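Local coordinates for protein ferredoxin component of carbazole (Pseudomonas resinovorans, PDB 1VCK) that carries electrons on a Rieske [2Fe-2S] cluster from the reductase CarAd to the terminal oxygenase CarAa of carbazole 1,9a-dioxygenase, at residues P66-A71 / S81-V86. Sequence-based numbering, arbitrary orientation.
Sequences PFHGGA and SSPCTV. With FES (Fe2/s2 (inorganic) cluster), chain C.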
loop_
_atom_site.group_PDB
_atom_site.type_symbol
_atom_site.label_atom_id
_atom_site.label_comp_id
_atom_site.label_asym_id
_atom_site.label_seq_id
_atom_site.Cartn_x
_atom_site.Cartn_y
_atom_site.Cartn_z
ATOM N N PRO A 66 -5.673 3.026 -10.950
ATOM C CA PRO A 66 -6.651 3.920 -11.572
ATOM C C PRO A 66 -6.686 3.731 -13.088
ATOM O O PRO A 66 -7.602 4.205 -13.758
ATOM C CB PRO A 66 -6.131 5.307 -11.198
ATOM C CG PRO A 66 -5.495 5.078 -9.876
ATOM C CD PRO A 66 -4.756 3.776 -10.075
ATOM N N PHE A 67 -5.687 3.035 -13.628
ATOM C CA PHE A 67 -5.613 2.837 -15.072
ATOM C C PHE A 67 -5.462 1.404 -15.566
ATOM O O PHE A 67 -5.091 0.500 -14.817
ATOM C CB PHE A 67 -4.432 3.627 -15.638
ATOM C CG PHE A 67 -4.424 5.068 -15.242
ATOM C CD1 PHE A 67 -5.339 5.957 -15.793
ATOM C CD2 PHE A 67 -3.524 5.531 -14.289
ATOM C CE1 PHE A 67 -5.363 7.295 -15.396
ATOM C CE2 PHE A 67 -3.538 6.865 -13.881
ATOM C CZ PHE A 67 -4.463 7.750 -14.438
ATOM N N HIS A 68 -5.768 1.236 -16.852
ATOM C CA HIS A 68 -5.591 -0.013 -17.585
ATOM C C HIS A 68 -6.202 -1.312 -17.073
ATOM O O HIS A 68 -6.109 -2.336 -17.750
ATOM C CB HIS A 68 -4.085 -0.230 -17.778
ATOM C CG HIS A 68 -3.360 0.991 -18.257
ATOM N ND1 HIS A 68 -2.224 1.472 -17.643
ATOM C CD2 HIS A 68 -3.605 1.821 -19.299
ATOM C CE1 HIS A 68 -1.799 2.545 -18.285
ATOM N NE2 HIS A 68 -2.618 2.778 -19.294
ATOM N N GLY A 69 -6.813 -1.287 -15.898
ATOM C CA GLY A 69 -7.374 -2.510 -15.355
ATOM C C GLY A 69 -6.289 -3.305 -14.646
ATOM O O GLY A 69 -6.477 -4.477 -14.314
ATOM N N GLY A 70 -5.144 -2.667 -14.415
ATOM C CA GLY A 70 -4.054 -3.337 -13.728
ATOM C C GLY A 70 -4.361 -3.465 -12.247
ATOM O O GLY A 70 -5.200 -2.737 -11.716
ATOM N N ALA A 71 -3.684 -4.385 -11.568
ATOM C CA ALA A 71 -3.918 -4.582 -10.147
ATOM C C ALA A 71 -2.808 -5.397 -9.506
ATOM O O ALA A 71 -2.103 -6.151 -10.187
ATOM C CB ALA A 71 -5.261 -5.280 -9.931
ATOM N N SER A 81 -3.466 -8.547 -12.030
ATOM C CA SER A 81 -4.161 -8.399 -13.301
ATOM C C SER A 81 -3.301 -7.700 -14.343
ATOM O O SER A 81 -2.516 -6.811 -14.017
ATOM C CB SER A 81 -5.457 -7.604 -13.100
ATOM O OG SER A 81 -6.214 -7.557 -14.297
ATOM N N SER A 82 -3.444 -8.125 -15.596
ATOM C CA SER A 82 -2.720 -7.519 -16.707
ATOM C C SER A 82 -3.134 -6.048 -16.707
ATOM O O SER A 82 -4.232 -5.715 -16.262
ATOM C CB SER A 82 -3.148 -8.182 -18.024
ATOM O OG SER A 82 -2.508 -7.584 -19.137
ATOM N N PRO A 83 -2.285 -5.151 -17.229
ATOM C CA PRO A 83 -0.964 -5.353 -17.831
ATOM C C PRO A 83 0.212 -5.349 -16.855
ATOM O O PRO A 83 1.365 -5.345 -17.279
ATOM C CB PRO A 83 -0.876 -4.201 -18.819
ATOM C CG PRO A 83 -1.515 -3.085 -18.033
ATOM C CD PRO A 83 -2.730 -3.754 -17.408
ATOM N N CYS A 84 -0.065 -5.349 -15.557
ATOM C CA CYS A 84 1.009 -5.321 -14.564
ATOM C C CYS A 84 1.866 -6.585 -14.602
ATOM O O CYS A 84 1.340 -7.691 -14.682
ATOM C CB CYS A 84 0.416 -5.125 -13.169
ATOM S SG CYS A 84 -0.544 -3.595 -13.030
ATOM N N THR A 85 3.187 -6.412 -14.546
ATOM C CA THR A 85 4.117 -7.539 -14.587
ATOM C C THR A 85 5.232 -7.415 -13.553
ATOM O O THR A 85 5.797 -8.417 -13.113
ATOM C CB THR A 85 4.776 -7.668 -15.975
ATOM O OG1 THR A 85 5.390 -6.423 -16.330
ATOM C CG2 THR A 85 3.747 -8.043 -17.022
ATOM N N VAL A 86 5.550 -6.185 -13.171
ATOM C CA VAL A 86 6.605 -5.937 -12.192
ATOM C C VAL A 86 6.018 -5.834 -10.789
ATOM O O VAL A 86 5.137 -5.012 -10.529
ATOM C CB VAL A 86 7.364 -4.631 -12.526
ATOM C CG1 VAL A 86 8.430 -4.356 -11.474
ATOM C CG2 VAL A 86 7.991 -4.741 -13.906
HETATM FE FE1 FES C . -1.139 1.131 -13.299
HETATM FE FE2 FES C . -0.998 0.863 -15.966
HETATM S S1 FES C . -1.768 -0.659 -14.518
HETATM S S2 FES C . -0.420 2.642 -14.766
HETATM O O HOH W 1 -6.853 -4.879 -18.395
#
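His68 and Pro83 meet beside the [2Fe-2S] cluster. Pro83 CD lies 3.8 Å from His68 CB, and the Pro83 ring follows a cis peptide bond. Pro83 also touches His48, the other histidine ligand. The His68 imidazole turns away from this proline. Its CG is anti to the carbonyl carbon (chi1 -47°), and rotation about CB-CG then turns ND1 onto iron FE2, 2.2 Å away. His48 ND1 binds iron as well, and the two rings stand about perpendicular. Cys46 and Cys65 complete the cluster's protein ligands.

Cys84 is not among these ligands. Its CB points toward segment 66-71, and its SG rests 3.5 Å from the bridging sulfide S1. Gly70 CA lies 3.6 Å from both Cys84 SG and S1. The same CA makes a CH...O contact with Ser82 O.

Farther along, Ala71 and Ser81 form an antiparallel hydrogen-bonded pair. The Ser81 N to Ala71 O bond is weak (3.3 Å, 140°). Their CB atoms touch on one face of the sheet. Ser81 OG, anti to its own N (chi1 -174°), sits 3.1 Å from Gly69 O. A water lies 2.7 Å from His68 O; its approach to Ser82 O is longer and weak.

Direct polar bonding between the segments is thus sparse. Ala71 N is buried without a hydrogen-bond partner, 3.6 Å from Cys84 SG. Cys84 and Gly70 pack against S1 with Pro83 next to them, consistent with the proline loop that covers the cluster in Rieske proteins. This largely nonpolar, sulfur-rich setting may affect the cluster's potential.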